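Local atomic coordinates of putative tryptophan halogenase (Xanthomonas campestris pv. campestris, PDB entry 6Y1W), a protein that is a flavin-dependent halogenase of the tryptophan halogenase family that probably uses FAD to halogenate its substrate. Residues A[98-103]-A[399-404]; A[73-78]-A[172-177]; A[199-204]-A[330-335]. All coordinates share one frame; numbering follows the deposited sequence. Where two conformers were deposited one is given.

Interaction 1 (A[98-103]-A[399-404]). With BUD ((2S,3S)-butane-2,3-diol), chain J.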
loop_
_atom_site.group_PDB
_atom_site.type_symbol
_atom_site.label_atom_id
_atom_site.label_comp_id
_atom_site.label_asym_id
_atom_site.label_seq_id
_atom_site.Cartn_x
_atom_site.Cartn_y
_atom_site.Cartn_z
ATOM N N ARG A 98 -18.337 22.585 -7.316
ATOM C CA ARG A 98 -17.824 23.535 -6.337
ATOM C C ARG A 98 -18.852 24.633 -6.081
ATOM O O ARG A 98 -19.171 24.950 -4.933
ATOM C CB ARG A 98 -16.507 24.138 -6.821
ATOM C CG ARG A 98 -15.862 24.981 -5.711
ATOM C CD ARG A 98 -15.281 26.268 -6.168
ATOM N NE ARG A 98 -14.829 27.030 -5.005
ATOM C CZ ARG A 98 -13.582 27.459 -4.856
ATOM N NH1 ARG A 98 -12.683 27.174 -5.784
ATOM N NH2 ARG A 98 -13.233 28.137 -3.765
ATOM N N ASP A 99 -19.399 25.201 -7.153
ATOM C CA ASP A 99 -20.517 26.126 -7.071
ATOM C C ASP A 99 -21.079 26.209 -8.481
ATOM O O ASP A 99 -20.458 25.722 -9.436
ATOM C CB ASP A 99 -20.067 27.508 -6.574
ATOM C CG ASP A 99 -21.190 28.285 -5.926
ATOM O OD1 ASP A 99 -22.385 27.893 -6.070
ATOM O OD2 ASP A 99 -20.841 29.297 -5.255
ATOM N N VAL A 100 -22.262 26.822 -8.614
ATOM C CA VAL A 100 -22.755 27.121 -9.949
ATOM C C VAL A 100 -21.702 27.903 -10.702
ATOM O O VAL A 100 -21.103 28.855 -10.181
ATOM C CB VAL A 100 -24.074 27.907 -9.878
ATOM C CG1 VAL A 100 -24.560 28.254 -11.282
ATOM C CG2 VAL A 100 -25.105 27.076 -9.132
ATOM N N ASP A 101 -21.475 27.482 -11.939
ATOM C CA ASP A 101 -20.548 28.064 -12.897
ATOM C C ASP A 101 -19.094 27.976 -12.469
ATOM O O ASP A 101 -18.268 28.697 -13.002
ATOM C CB ASP A 101 -20.900 29.527 -13.215
ATOM C CG ASP A 101 -22.226 29.657 -13.912
ATOM O OD1 ASP A 101 -22.585 28.787 -14.735
ATOM O OD2 ASP A 101 -22.915 30.633 -13.599
ATOM N N ARG A 102 -18.749 27.098 -11.521
ATOM C CA ARG A 102 -17.355 26.868 -11.170
ATOM C C ARG A 102 -17.039 25.413 -11.435
ATOM O O ARG A 102 -17.591 24.530 -10.766
ATOM C CB ARG A 102 -17.069 27.215 -9.711
ATOM C CG ARG A 102 -17.377 28.704 -9.467
ATOM C CD ARG A 102 -16.876 29.188 -8.145
ATOM N NE ARG A 102 -15.417 29.408 -8.153
ATOM C CZ ARG A 102 -14.769 29.962 -7.135
ATOM N NH1 ARG A 102 -15.453 30.346 -6.050
ATOM N NH2 ARG A 102 -13.451 30.127 -7.192
ATOM N N HIS A 103 -16.120 25.185 -12.364
ATOM C CA HIS A 103 -15.837 23.871 -12.933
ATOM C C HIS A 103 -14.378 23.504 -12.723
ATOM O O HIS A 103 -13.531 24.357 -12.485
ATOM C CB HIS A 103 -16.151 23.873 -14.438
ATOM C CG HIS A 103 -17.451 24.518 -14.761
ATOM N ND1 HIS A 103 -18.620 24.196 -14.099
ATOM C CD2 HIS A 103 -17.763 25.517 -15.619
ATOM C CE1 HIS A 103 -19.613 24.920 -14.589
ATOM N NE2 HIS A 103 -19.115 25.739 -15.502
ATOM N N THR A 399 -18.595 21.448 -1.037
ATOM C CA THR A 399 -19.264 22.300 -2.015
ATOM C C THR A 399 -19.536 23.643 -1.368
ATOM O O THR A 399 -19.767 23.711 -0.154
ATOM C CB THR A 399 -20.588 21.708 -2.553
ATOM O OG1 THR A 399 -21.132 22.627 -3.506
ATOM C CG2 THR A 399 -21.616 21.471 -1.418
ATOM N N ASP A 400 -19.487 24.701 -2.185
ATOM C CA ASP A 400 -19.955 26.028 -1.780
ATOM C C ASP A 400 -21.456 26.201 -1.974
ATOM O O ASP A 400 -22.023 27.211 -1.514
ATOM C CB ASP A 400 -19.246 27.135 -2.568
ATOM C CG ASP A 400 -17.753 27.198 -2.312
ATOM O OD1 ASP A 400 -17.257 26.652 -1.299
ATOM O OD2 ASP A 400 -17.083 27.828 -3.142
ATOM N N ARG A 401 -22.108 25.252 -2.627
ATOM C CA ARG A 401 -23.503 25.426 -3.005
ATOM C C ARG A 401 -24.417 25.409 -1.788
ATOM O O ARG A 401 -24.355 24.492 -0.962
ATOM C CB ARG A 401 -23.918 24.339 -3.987
ATOM C CG ARG A 401 -23.158 24.466 -5.323
ATOM C CD ARG A 401 -23.760 23.542 -6.404
ATOM N NE ARG A 401 -25.124 23.909 -6.802
ATOM C CZ ARG A 401 -25.728 23.447 -7.898
ATOM N NH1 ARG A 401 -25.077 22.607 -8.711
ATOM N NH2 ARG A 401 -26.994 23.789 -8.177
ATOM N N ARG A 402 -25.314 26.404 -1.725
ATOM C CA ARG A 402 -26.406 26.422 -0.757
ATOM C C ARG A 402 -27.714 26.789 -1.449
ATOM O O ARG A 402 -28.680 27.222 -0.793
ATOM C CB ARG A 402 -26.117 27.400 0.395
ATOM C CG ARG A 402 -24.779 27.172 1.084
ATOM C CD ARG A 402 -24.757 25.890 1.916
ATOM N NE ARG A 402 -23.536 25.810 2.708
ATOM C CZ ARG A 402 -22.382 25.297 2.294
ATOM N NH1 ARG A 402 -21.330 25.297 3.118
ATOM N NH2 ARG A 402 -22.286 24.791 1.059
ATOM N N ASP A 403 -27.762 26.612 -2.762
ATOM C CA ASP A 403 -28.858 27.169 -3.550
ATOM C C ASP A 403 -30.080 26.279 -3.621
ATOM O O ASP A 403 -31.103 26.732 -4.134
ATOM C CB ASP A 403 -28.404 27.498 -4.977
ATOM C CG ASP A 403 -27.744 26.299 -5.695
ATOM O OD1 ASP A 403 -26.607 25.962 -5.317
ATOM O OD2 ASP A 403 -28.370 25.699 -6.610
ATOM N N THR A 404 -30.004 25.006 -3.186
ATOM C CA THR A 404 -31.169 24.145 -3.075
ATOM C C THR A 404 -31.076 23.409 -1.747
ATOM O O THR A 404 -29.992 23.341 -1.120
ATOM C CB THR A 404 -31.277 23.099 -4.211
ATOM O OG1 THR A 404 -30.225 22.122 -4.035
ATOM C CG2 THR A 404 -31.160 23.750 -5.578
HETATM C C1 BUD J . -28.119 25.932 -13.568
HETATM O O1 BUD J . -29.852 24.699 -12.357
HETATM C C2 BUD J . -28.515 24.674 -12.793
HETATM O O2 BUD J . -28.254 23.592 -10.734
HETATM C C3 BUD J . -27.674 24.579 -11.529
HETATM C C4 BUD J . -26.249 24.135 -11.856
HETATM O O HOH W 1 -14.536 27.476 -1.039
HETATM O O HOH W 2 -18.113 29.745 -4.787
HETATM O O HOH W 3 -24.949 28.340 -5.365
HETATM O O HOH W 4 -22.573 29.739 -2.570
#
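Arg98 and Asp400 meet twice. Asp400 N donates to Arg98 O at 2.8 Å, and the side chains, lying side by side and pointing the same way, close a salt bridge in which Arg98 NE reaches Asp400 OD2 at 3.0 Å. That bond is nearly straight (168°) and lies in the guanidinium plane, yet it meets the oxygen from above the carboxylate plane. Arginine suits this place because its long chain starts away from 399-404 and still brings its charged end back to it. Beside this pair, Arg401 CG packs on Asp99 CA at 3.6 Å, and Val100 CG2 sits over one face of the Arg401 guanidinium, 3.9 Å from CZ.

In the next shell, Asp403 grips Arg401 side-on through NE and NH2, both oxygens using syn lone pairs. The Arg401 chain bends at chi3 (66°), which places NE; NH2 also donates to O2 of a butanediol at 2.9 Å, in a pocket formed with His96, Ala268, Asp269 and Arg270. Asp99 and Asp400 bring like charges close, OD2 to OD2 4.6 Å; a water donating to both of these oxygens and accepting from Arg102 NH1 probably eases the repulsion. Another water links Asp99 OD1 to Asp403 OD1. Thr399 OG1 accepts from Arg401 N in an ST turn and also bonds to Trp97 O, a double role suited to a hydroxyl.

The type II turn Asp99-Arg102 joins strands 91-99 and 102-107, at the margin of the seven-stranded sheet. Against it lies the loop between helices 371-397 and 405-412, with Thr399 and Arg401 touching Trp407 of the latter.

Interaction 2 (A[73-78]-A[172-177])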
loop_
_atom_site.group_PDB
_atom_site.type_symbol
_atom_site.label_atom_id
_atom_site.label_comp_id
_atom_site.label_asym_id
_atom_site.label_seq_id
_atom_site.Cartn_x
_atom_site.Cartn_y
_atom_site.Cartn_z
ATOM N N LEU A 73 -5.300 -10.774 -19.076
ATOM C CA LEU A 73 -6.048 -11.739 -19.880
ATOM C C LEU A 73 -5.464 -11.874 -21.281
ATOM O O LEU A 73 -5.917 -12.742 -22.045
ATOM C CB LEU A 73 -7.528 -11.338 -19.975
ATOM C CG LEU A 73 -8.435 -11.864 -18.854
ATOM C CD1 LEU A 73 -7.915 -11.478 -17.471
ATOM C CD2 LEU A 73 -9.913 -11.413 -19.017
ATOM N N GLU A 74 -4.469 -11.053 -21.628
ATOM C CA GLU A 74 -3.918 -11.000 -22.990
ATOM C C GLU A 74 -5.002 -10.714 -24.031
ATOM O O GLU A 74 -5.077 -11.336 -25.095
ATOM C CB GLU A 74 -3.152 -12.293 -23.291
ATOM C CG GLU A 74 -2.026 -12.446 -22.296
ATOM C CD GLU A 74 -1.223 -13.692 -22.538
ATOM O OE1 GLU A 74 -1.532 -14.676 -21.894
ATOM O OE2 GLU A 74 -0.310 -13.699 -23.379
ATOM N N ILE A 75 -5.830 -9.718 -23.715
ATOM C CA ILE A 75 -6.802 -9.154 -24.636
ATOM C C ILE A 75 -6.154 -7.973 -25.321
ATOM O O ILE A 75 -5.587 -7.111 -24.642
ATOM C CB ILE A 75 -8.080 -8.732 -23.886
ATOM C CG1 ILE A 75 -8.852 -9.989 -23.533
ATOM C CG2 ILE A 75 -8.929 -7.701 -24.728
ATOM C CD1 ILE A 75 -10.052 -9.712 -22.626
ATOM N N ASP A 76 -6.176 -7.968 -26.664
ATOM C CA ASP A 76 -5.574 -6.895 -27.448
ATOM C C ASP A 76 -6.416 -5.628 -27.366
ATOM O O ASP A 76 -7.617 -5.650 -27.669
ATOM C CB ASP A 76 -5.451 -7.336 -28.920
ATOM C CG ASP A 76 -4.863 -6.253 -29.791
ATOM O OD1 ASP A 76 -3.641 -5.990 -29.669
ATOM O OD2 ASP A 76 -5.615 -5.615 -30.562
ATOM N N GLU A 77 -5.769 -4.510 -27.030
ATOM C CA GLU A 77 -6.516 -3.275 -26.775
ATOM C C GLU A 77 -7.243 -2.773 -28.018
ATOM O O GLU A 77 -8.444 -2.469 -27.959
ATOM C CB GLU A 77 -5.580 -2.202 -26.245
ATOM C CG GLU A 77 -6.310 -0.894 -26.024
ATOM C CD GLU A 77 -5.391 0.187 -25.503
ATOM O OE1 GLU A 77 -4.589 0.707 -26.305
ATOM O OE2 GLU A 77 -5.455 0.470 -24.270
ATOM N N ALA A 78 -6.559 -2.712 -29.177
ATOM C CA ALA A 78 -7.236 -2.183 -30.360
ATOM C C ALA A 78 -8.423 -3.065 -30.779
ATOM O O ALA A 78 -9.463 -2.544 -31.198
ATOM C CB ALA A 78 -6.235 -1.998 -31.516
ATOM N N ARG A 172 -20.450 -9.108 -24.719
ATOM C CA ARG A 172 -20.494 -10.076 -25.812
ATOM C C ARG A 172 -19.086 -10.457 -26.260
ATOM O O ARG A 172 -18.825 -11.638 -26.544
ATOM C CB ARG A 172 -21.308 -9.512 -26.986
ATOM C CG ARG A 172 -21.638 -10.563 -28.066
ATOM C CD ARG A 172 -22.657 -11.581 -27.518
ATOM N NE ARG A 172 -22.848 -12.743 -28.396
ATOM C CZ ARG A 172 -21.962 -13.722 -28.548
ATOM N NH1 ARG A 172 -20.820 -13.677 -27.889
ATOM N NH2 ARG A 172 -22.217 -14.745 -29.360
ATOM N N PHE A 173 -18.164 -9.487 -26.268
ATOM C CA PHE A 173 -16.759 -9.742 -26.580
ATOM C C PHE A 173 -16.156 -10.704 -25.565
ATOM O O PHE A 173 -15.479 -11.674 -25.935
ATOM C CB PHE A 173 -16.008 -8.397 -26.618
ATOM C CG PHE A 173 -14.539 -8.508 -26.833
ATOM C CD1 PHE A 173 -14.003 -8.480 -28.128
ATOM C CD2 PHE A 173 -13.675 -8.558 -25.767
ATOM C CE1 PHE A 173 -12.605 -8.548 -28.315
ATOM C CE2 PHE A 173 -12.282 -8.650 -25.959
ATOM C CZ PHE A 173 -11.761 -8.633 -27.225
ATOM N N LEU A 174 -16.456 -10.499 -24.286
ATOM C CA LEU A 174 -15.925 -11.397 -23.267
ATOM C C LEU A 174 -16.566 -12.764 -23.317
ATOM O O LEU A 174 -15.930 -13.750 -22.915
ATOM C CB LEU A 174 -16.114 -10.807 -21.874
ATOM C CG LEU A 174 -15.351 -9.506 -21.629
ATOM C CD1 LEU A 174 -15.911 -8.834 -20.373
ATOM C CD2 LEU A 174 -13.851 -9.766 -21.476
ATOM N N ARG A 175 -17.829 -12.839 -23.753
ATOM C CA ARG A 175 -18.458 -14.143 -23.909
ATOM C C ARG A 175 -17.726 -14.956 -24.968
ATOM O O ARG A 175 -17.467 -16.154 -24.783
ATOM C CB ARG A 175 -19.922 -13.990 -24.320
ATOM C CG ARG A 175 -20.540 -15.339 -24.712
ATOM C CD ARG A 175 -22.065 -15.185 -24.926
ATOM N NE ARG A 175 -22.535 -16.295 -25.743
ATOM C CZ ARG A 175 -23.754 -16.338 -26.283
ATOM N NH1 ARG A 175 -24.621 -15.367 -26.061
ATOM N NH2 ARG A 175 -24.108 -17.388 -27.039
ATOM N N ARG A 176 -17.415 -14.316 -26.096
ATOM C CA ARG A 176 -16.667 -14.989 -27.162
ATOM C C ARG A 176 -15.313 -15.463 -26.654
ATOM O O ARG A 176 -14.908 -16.615 -26.868
ATOM C CB ARG A 176 -16.467 -14.037 -28.336
ATOM C CG ARG A 176 -17.701 -13.760 -29.153
ATOM C CD ARG A 176 -17.367 -12.875 -30.376
ATOM N NE ARG A 176 -18.385 -11.844 -30.588
ATOM C CZ ARG A 176 -19.614 -12.098 -31.036
ATOM N NH1 ARG A 176 -19.977 -13.345 -31.317
ATOM N NH2 ARG A 176 -20.485 -11.106 -31.200
ATOM N N PHE A 177 -14.601 -14.577 -25.973
ATOM C CA PHE A 177 -13.324 -14.945 -25.347
ATOM C C PHE A 177 -13.463 -16.155 -24.415
ATOM O O PHE A 177 -12.644 -17.088 -24.447
ATOM C CB PHE A 177 -12.825 -13.693 -24.616
ATOM C CG PHE A 177 -11.502 -13.837 -23.869
ATOM C CD1 PHE A 177 -11.478 -14.354 -22.560
ATOM C CD2 PHE A 177 -10.302 -13.404 -24.413
ATOM C CE1 PHE A 177 -10.294 -14.443 -21.831
ATOM C CE2 PHE A 177 -9.089 -13.509 -23.670
ATOM C CZ PHE A 177 -9.091 -14.025 -22.389
#
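Leu73 reaches Phe177 with both backbone and side chain: its carbonyl O lies at the edge of the ring, near the ring plane and 3.4 Å from CZ, while its CB stands 3.9 Å from the same CZ. The aromatic rim thus fits beside the carbonyl as well as the aliphatic chain. At Glu74 the chain leaves the helix with positive phi, the C-prime residue of a Schellman motif, and past this turn Ile75 points its CB toward 172-177.

Ile75 is the centre of the contact, its branched side chain serving three partners. CG1 approaches Phe177 CE2 at 3.5 Å, and CD1 goes on over the face of that ring as a CH-pi contact, 4.2 Å from the centroid and 19° off the normal. The same CD1 touches Leu174 CD2 at 4.0 Å. The other branch, CG2, meets the edge of the Phe173 ring, 3.7 Å from CE2. Phe173 and Phe177 are one helical turn apart, and both hold CG anti to the backbone N (chi1 176° and 180°), which directs both side chains toward Ile75. No hydrogen bond crosses; apart from the Leu73 carbonyl, the contact is apolar.

Asp76 then caps helix 77-83 through Gln79 N. The link between helices 65-73 and 77-83 packs on helix 167-180. Helix 25-39 adjoins both sides, Ala33 touching Leu73 and Phe177, while Phe80 of helix 77-83 touches Ile75 and Phe173.

Interaction 3 (A[199-204]-A[330-335])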
loop_
_atom_site.group_PDB
_atom_site.type_symbol
_atom_site.label_atom_id
_atom_site.label_comp_id
_atom_site.label_asym_id
_atom_site.label_seq_id
_atom_site.Cartn_x
_atom_site.Cartn_y
_atom_site.Cartn_z
ATOM N N SER A 199 -24.540 -28.024 5.769
ATOM C CA SER A 199 -23.627 -26.882 5.775
ATOM C C SER A 199 -24.312 -25.567 5.430
ATOM O O SER A 199 -23.795 -24.492 5.764
ATOM C CB SER A 199 -22.486 -27.125 4.782
ATOM O OG SER A 199 -23.033 -27.283 3.490
ATOM N N GLY A 200 -25.439 -25.625 4.751
ATOM C CA GLY A 200 -25.983 -24.421 4.175
ATOM C C GLY A 200 -25.313 -23.991 2.887
ATOM O O GLY A 200 -25.779 -23.028 2.270
ATOM N N ASP A 201 -24.261 -24.681 2.444
ATOM C CA ASP A 201 -23.625 -24.295 1.179
ATOM C C ASP A 201 -24.609 -24.411 0.027
ATOM O O ASP A 201 -25.550 -25.207 0.058
ATOM C CB ASP A 201 -22.422 -25.181 0.860
ATOM C CG ASP A 201 -21.300 -25.002 1.812
ATOM O OD1 ASP A 201 -21.373 -24.118 2.682
ATOM O OD2 ASP A 201 -20.341 -25.788 1.710
ATOM N N ILE A 202 -24.387 -23.612 -1.020
ATOM C CA ILE A 202 -25.164 -23.812 -2.235
ATOM C C ILE A 202 -24.763 -25.142 -2.869
ATOM O O ILE A 202 -23.574 -25.445 -3.018
ATOM C CB ILE A 202 -24.949 -22.659 -3.219
ATOM C CG1 ILE A 202 -25.325 -21.343 -2.546
ATOM C CG2 ILE A 202 -25.753 -22.930 -4.514
ATOM C CD1 ILE A 202 -25.095 -20.149 -3.400
ATOM N N ALA A 203 -25.757 -25.939 -3.262
ATOM C CA ALA A 203 -25.502 -27.225 -3.911
ATOM C C ALA A 203 -25.729 -27.209 -5.421
ATOM O O ALA A 203 -24.965 -27.836 -6.163
ATOM C CB ALA A 203 -26.383 -28.316 -3.286
ATOM N N ALA A 204 -26.757 -26.510 -5.901
ATOM C CA ALA A 204 -27.079 -26.547 -7.319
ATOM C C ALA A 204 -28.069 -25.444 -7.627
ATOM O O ALA A 204 -28.799 -24.980 -6.746
ATOM C CB ALA A 204 -27.680 -27.900 -7.735
ATOM N N GLU A 330 -19.556 -15.610 1.091
ATOM C CA GLU A 330 -20.294 -16.280 2.166
ATOM C C GLU A 330 -20.369 -17.747 1.783
ATOM O O GLU A 330 -20.877 -18.067 0.706
ATOM C CB GLU A 330 -21.688 -15.659 2.320
ATOM C CG GLU A 330 -22.627 -16.394 3.264
ATOM C CD GLU A 330 -22.412 -15.990 4.688
ATOM O OE1 GLU A 330 -21.492 -15.182 4.944
ATOM O OE2 GLU A 330 -23.158 -16.493 5.553
ATOM N N LYS A 331 -19.866 -18.628 2.662
ATOM C CA LYS A 331 -19.846 -20.064 2.371
ATOM C C LYS A 331 -19.178 -20.282 1.011
ATOM O O LYS A 331 -18.034 -19.887 0.837
ATOM C CB LYS A 331 -21.252 -20.656 2.417
ATOM C CG LYS A 331 -21.984 -20.406 3.780
ATOM C CD LYS A 331 -23.196 -21.319 3.983
ATOM C CE LYS A 331 -23.783 -21.157 5.398
ATOM N NZ LYS A 331 -22.681 -21.038 6.368
ATOM N N ASN A 332 -19.856 -20.924 0.060
ATOM C CA ASN A 332 -19.247 -21.189 -1.246
ATOM C C ASN A 332 -19.800 -20.279 -2.343
ATOM O O ASN A 332 -19.871 -20.677 -3.510
ATOM C CB ASN A 332 -19.402 -22.661 -1.654
ATOM C CG ASN A 332 -20.859 -23.076 -1.889
ATOM O OD1 ASN A 332 -21.793 -22.499 -1.343
ATOM N ND2 ASN A 332 -21.053 -24.065 -2.737
ATOM N N CYS A 333 -20.144 -19.047 -1.982
ATOM C CA CYS A 333 -20.703 -18.065 -2.902
ATOM C C CYS A 333 -19.905 -16.761 -2.832
ATOM O O CYS A 333 -19.654 -16.236 -1.743
ATOM C CB CYS A 333 -22.173 -17.797 -2.548
ATOM S SG CYS A 333 -22.945 -16.546 -3.610
ATOM N N VAL A 334 -19.473 -16.260 -3.992
ATOM C CA VAL A 334 -18.804 -14.953 -4.078
ATOM C C VAL A 334 -19.696 -14.042 -4.902
ATOM O O VAL A 334 -20.008 -14.355 -6.064
ATOM C CB VAL A 334 -17.396 -15.064 -4.697
ATOM C CG1 VAL A 334 -16.765 -13.693 -4.816
ATOM C CG2 VAL A 334 -16.479 -15.961 -3.845
ATOM N N ALA A 335 -20.107 -12.904 -4.312
ATOM C CA ALA A 335 -20.889 -11.934 -5.081
ATOM C C ALA A 335 -19.983 -10.961 -5.829
ATOM O O ALA A 335 -18.953 -10.521 -5.311
ATOM C CB ALA A 335 -21.839 -11.147 -4.164
#
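Asn332 meets the backbone of Ile202 with both ends of its amide. OD1 accepts from Ile202 N at 2.8 Å, and ND2 donates to Ile202 O at 2.9 Å, on a lone pair of that carbonyl and near the plane of the Asn332 amide. Having CG between the backbone N and the carbonyl carbon (chi1 65°) helps direct the amide there. ND2 also donates to Asp216 O, so both the oxygen and the nitrogen of this buried amide are satisfied.

The Asp201 carboxylate stacks against the Asn332 amide, planes 30° apart, with Asp201 CB 3.5 Å from Asn332 OD1. Asp201 N is satisfied by Ser199 OG in an ST turn. Lys331 crosses this loop mainly with its methylenes: CB lies 3.5 Å from Asp201 OD1, and CE 3.4 Å from Ser199 O. Gly200 has positive phi (79°), where a CB would jam against the Ser199 carbonyl and crowd Lys331 CE. Lys331 NZ stays 5.0 Å from Asp201 OD1, too far for a salt bridge, though weak attraction is possible. Ile202 CD1 also touches Cys333 CB.

Asparagine, carrying donor and acceptor together, thus joins the start of strand 202-207 to the type II' turn Glu330-Cys333 by side chain, not sheet pairing.

In the fold
Followed from the N terminus, the chain opens interaction 2 at 73-78, then interaction 1 at 98-103. Interaction 2 closes at 172-177, while the loop of interaction 1 is still open, so the two cross. Interaction 3 follows in series after interaction 2, from 199-204 to 330-335, and lies wholly within the long loop that ends at 399-404. Interaction 1 fastens the margin of the seven-stranded sheet to the segment between two late helices; interaction 2 sets the link between helices 65-73 and 77-83 on helix 167-180; interaction 3 joins the start of strand 202-207 to the turn before strand 333-335, non-adjacent strands of the eight-stranded sheet. Interaction 1 lies across the chain's centre from both others.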